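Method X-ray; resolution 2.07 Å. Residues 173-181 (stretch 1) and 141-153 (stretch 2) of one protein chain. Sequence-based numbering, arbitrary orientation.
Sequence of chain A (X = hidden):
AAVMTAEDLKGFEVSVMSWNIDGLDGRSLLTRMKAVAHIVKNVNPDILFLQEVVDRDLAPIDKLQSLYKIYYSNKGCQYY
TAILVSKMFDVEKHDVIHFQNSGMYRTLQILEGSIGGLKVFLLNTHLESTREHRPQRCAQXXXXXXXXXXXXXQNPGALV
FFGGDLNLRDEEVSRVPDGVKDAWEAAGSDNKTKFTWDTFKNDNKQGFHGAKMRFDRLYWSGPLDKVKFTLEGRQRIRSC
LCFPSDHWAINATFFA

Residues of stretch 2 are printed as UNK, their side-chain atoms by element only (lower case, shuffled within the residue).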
# COMPACT_ATOMS: atom_id res chain seq x y z
N VAL A 173 -17.03 -0.74 3.05
CA VAL A 173 -16.52 0.64 3.15
C VAL A 173 -17.50 1.55 3.87
O VAL A 173 -18.65 1.69 3.45
CB VAL A 173 -16.23 1.24 1.76
CG1 VAL A 173 -15.99 2.75 1.87
CG2 VAL A 173 -15.05 0.55 1.10
N SER A 174 -17.04 2.18 4.95
CA SER A 174 -17.90 3.00 5.80
C SER A 174 -17.68 4.50 5.60
O SER A 174 -17.76 5.02 4.49
CB SER A 174 -17.66 2.67 7.28
OG SER A 174 -16.43 3.20 7.74
N ARG A 175 -17.41 5.17 6.72
CA ARG A 175 -17.39 6.63 6.78
C ARG A 175 -16.13 7.28 6.19
O ARG A 175 -15.23 7.71 6.91
CB ARG A 175 -17.59 7.05 8.25
CG ARG A 175 -16.57 6.42 9.23
CD ARG A 175 -17.06 6.57 10.67
NE ARG A 175 -16.08 6.19 11.69
CZ ARG A 175 -15.89 4.95 12.15
NH1 ARG A 175 -16.61 3.94 11.68
NH2 ARG A 175 -14.98 4.73 13.10
N VAL A 176 -16.12 7.38 4.86
CA VAL A 176 -15.08 8.09 4.13
C VAL A 176 -15.38 9.58 4.16
O VAL A 176 -16.46 10.01 3.76
CB VAL A 176 -15.02 7.62 2.67
CG1 VAL A 176 -14.05 8.49 1.86
CG2 VAL A 176 -14.65 6.15 2.59
N PRO A 177 -14.44 10.40 4.66
CA PRO A 177 -14.72 11.83 4.73
C PRO A 177 -14.86 12.46 3.34
O PRO A 177 -14.21 12.02 2.39
CB PRO A 177 -13.49 12.40 5.44
CG PRO A 177 -12.88 11.24 6.15
CD PRO A 177 -13.15 10.06 5.28
N ASP A 178 -15.71 13.47 3.23
CA ASP A 178 -15.79 14.24 2.00
C ASP A 178 -14.43 14.92 1.83
O ASP A 178 -13.85 15.36 2.82
CB ASP A 178 -16.94 15.25 2.09
CG ASP A 178 -18.31 14.56 2.14
OD1 ASP A 178 -18.38 13.34 1.88
OD2 ASP A 178 -19.31 15.24 2.47
N GLY A 179 -13.91 15.00 0.62
CA GLY A 179 -12.56 15.52 0.43
C GLY A 179 -11.53 14.41 0.28
O GLY A 179 -10.45 14.63 -0.29
N VAL A 180 -11.85 13.23 0.81
CA VAL A 180 -11.01 12.04 0.65
C VAL A 180 -11.57 11.19 -0.49
O VAL A 180 -12.74 10.79 -0.46
CB VAL A 180 -10.97 11.16 1.93
CG1 VAL A 180 -10.16 9.89 1.68
CG2 VAL A 180 -10.40 11.93 3.11
N LYS A 181 -10.73 10.89 -1.48
CA LYS A 181 -11.15 10.13 -2.64
C LYS A 181 -10.33 8.89 -2.84
O LYS A 181 -9.15 8.84 -2.49
CB LYS A 181 -11.06 10.97 -3.92
CG LYS A 181 -12.06 12.12 -4.01
CD LYS A 181 -11.94 12.85 -5.35
CE LYS A 181 -13.07 13.84 -5.54
NZ LYS A 181 -13.16 14.79 -4.41
N UNK A 141 -10.99 -0.12 9.48
CA UNK A 141 -11.17 0.85 8.41
C UNK A 141 -11.76 2.16 8.94
O UNK A 141 -11.28 3.25 8.62
c UNK A 141 -13.27 2.94 4.88
c UNK A 141 -13.17 2.10 5.99
c UNK A 141 -11.30 1.92 3.95
c UNK A 141 -12.33 2.84 3.86
c UNK A 141 -11.21 1.09 5.06
c UNK A 141 -12.14 1.16 6.08
c UNK A 141 -12.03 0.27 7.29
N UNK A 142 -12.81 2.04 9.76
CA UNK A 142 -13.45 3.21 10.37
C UNK A 142 -12.45 3.99 11.20
O UNK A 142 -12.34 5.21 11.08
N UNK A 143 -11.68 3.26 12.00
CA UNK A 143 -10.64 3.86 12.81
C UNK A 143 -9.64 4.60 11.94
O UNK A 143 -9.25 5.73 12.23
c UNK A 143 -6.39 3.67 14.63
c UNK A 143 -6.56 4.18 15.91
c UNK A 143 -8.78 3.27 14.45
c UNK A 143 -7.49 3.22 13.91
c UNK A 143 -7.84 4.24 16.47
c UNK A 143 -8.94 3.78 15.73
c UNK A 143 -9.95 2.78 13.65
N UNK A 144 -9.22 3.96 10.85
CA UNK A 144 -8.26 4.61 9.97
C UNK A 144 -8.83 5.90 9.39
O UNK A 144 -8.16 6.92 9.33
s UNK A 144 -6.78 2.30 9.44
c UNK A 144 -7.81 3.67 8.85
N UNK A 145 -10.09 5.85 8.97
CA UNK A 145 -10.72 7.04 8.38
C UNK A 145 -10.86 8.18 9.40
O UNK A 145 -10.67 9.35 9.08
s UNK A 145 -10.91 7.05 5.18
c UNK A 145 -11.92 6.05 6.31
c UNK A 145 -10.86 6.02 3.71
c UNK A 145 -12.06 6.69 7.72
N UNK A 146 -11.15 7.83 10.65
CA UNK A 146 -11.21 8.83 11.70
C UNK A 146 -9.86 9.51 11.88
O UNK A 146 -9.77 10.72 12.07
o UNK A 146 -13.57 7.01 13.84
o UNK A 146 -13.90 8.36 12.15
c UNK A 146 -13.15 7.83 12.99
c UNK A 146 -11.68 8.21 13.01
N UNK A 147 -8.81 8.70 11.81
CA UNK A 147 -7.46 9.22 11.94
C UNK A 147 -7.12 10.15 10.79
O UNK A 147 -6.54 11.22 10.99
c UNK A 147 -3.38 9.49 13.85
c UNK A 147 -5.01 8.47 12.23
n UNK A 147 -2.59 10.11 12.74
c UNK A 147 -4.85 9.30 13.49
c UNK A 147 -6.47 8.05 12.02
N UNK A 148 -7.48 9.75 9.57
CA UNK A 148 -7.33 10.59 8.39
C UNK A 148 -8.11 11.89 8.52
O UNK A 148 -7.59 12.97 8.24
c UNK A 148 -7.90 10.80 5.90
c UNK A 148 -6.74 8.74 6.77
c UNK A 148 -7.75 9.84 7.09
N UNK A 149 -9.37 11.79 8.97
CA UNK A 149 -10.20 12.98 9.15
C UNK A 149 -9.50 13.96 10.10
O UNK A 149 -9.41 15.15 9.81
n UNK A 149 -14.34 11.74 9.30
n UNK A 149 -14.57 9.43 9.28
c UNK A 149 -14.31 10.56 9.93
c UNK A 149 -12.70 13.60 9.51
n UNK A 149 -14.03 10.52 11.23
c UNK A 149 -14.05 13.01 9.95
c UNK A 149 -11.58 12.58 9.71
N UNK A 150 -9.01 13.45 11.23
CA UNK A 150 -8.27 14.28 12.19
C UNK A 150 -7.00 14.91 11.60
O UNK A 150 -6.75 16.10 11.76
o UNK A 150 -6.56 12.21 15.60
c UNK A 150 -7.91 13.45 13.43
c UNK A 150 -6.92 13.40 15.74
c UNK A 150 -7.17 14.23 14.49
o UNK A 150 -7.09 13.94 16.85
N UNK A 151 -6.18 14.11 10.90
CA UNK A 151 -4.94 14.63 10.32
C UNK A 151 -5.26 15.78 9.37
O UNK A 151 -4.58 16.81 9.38
c UNK A 151 -4.15 13.51 9.59
c UNK A 151 -2.82 11.37 10.04
c UNK A 151 -3.48 12.61 10.63
c UNK A 151 -3.08 14.09 8.64
N UNK A 152 -6.28 15.59 8.54
CA UNK A 152 -6.71 16.60 7.59
C UNK A 152 -7.14 17.89 8.30
O UNK A 152 -6.76 18.99 7.90
c UNK A 152 -7.88 16.06 6.74
c UNK A 152 -7.39 14.94 5.81
c UNK A 152 -8.57 17.18 6.00
c UNK A 152 -8.52 14.15 5.15
N UNK A 153 -7.94 17.75 9.34
CA UNK A 153 -8.38 18.88 10.17
C UNK A 153 -7.20 19.60 10.83
O UNK A 153 -7.21 20.83 10.95
c UNK A 153 -9.38 18.40 11.23

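Position 141 carries one carbon and then a closed ring of six carbons, with no oxygen: Phe141. Its CE2 lies 4.1 Å from Val173 CG1 and 4.2 Å from Val176 CG2, the latter at the ring edge. Position 142 has no side-chain atoms and is Gly142. The coordinates give a reason for the bareness, since an ideal CB would sit 2.3 Å from Arg175 NH1, a clash; instead the guanidinium lays one face over the backbone, with Arg175 NH2 3.2 Å from Gly142 C.

Position 143 again shows one carbon and a six-carbon ring, but its CA-to-CB bond points away: Phe143, exposed and nearly uninvolved. Position 144 has one carbon and one sulfur and touches nothing on stretch 1, so it is Cys144. At 145 an unbranched chain runs two carbons, sulfur, carbon, which is Met145. Its CB lies 3.4 Å from Arg175 O, its SD 3.8 Å from Pro177 CD and its CE 4.0 Å from Val176 CG2.

Position 146 has two carbons, the second bearing two oxygens that face the Arg175 guanidinium: Asp146. Arg175 NE donates to Asp146 OD1 at 3.1 Å and Arg175 NH2 to Asp146 OD2 at 2.8 Å, a two-pronged salt bridge. Position 147, four carbons in a row ending in nitrogen, is Lys147, without contact. Position 148 is one carbon carrying two more, Val148, whose CG1 meets Val180 CG2 at 3.9 Å.

Position 149 reads three carbons, a nitrogen, and a carbon bearing two further nitrogens: Arg149. NH1 makes a weak hydrogen bond of 3.0 Å to Arg175 O, and NE lies 3.5 Å from Pro177 CG. Position 150, three carbons with two oxygens on the third, is Glu150, out of reach. Positions 151 and 152 each hold four carbons forked at the first, with one arm two carbons long; these are Ile151, out of reach, and Ile152, whose CD1 packs 3.6 Å from Val180 CG2. Position 153 has a single carbon: Ala153, also without contact.

The contact works by giving an irregular segment a helix face to lie along. Phe141, Met145, Val148 and Ile152, spaced three or four residues apart, supply the apolar surface for Val173, Val176, Pro177 and Val180. The type II turn from Pro177 to Val180 lets both of its end residues pack against the helix. Beside this surface, Asp146 is shared: Arg149 NH2 reaches its OD1 at a very short 2.4 Å, so one carboxylate serves two arginines whose Arg175 NE and Arg149 NH1 stand just 4.3 Å apart.

Stretch 2 (141-153) FGFCMDKVREIIA
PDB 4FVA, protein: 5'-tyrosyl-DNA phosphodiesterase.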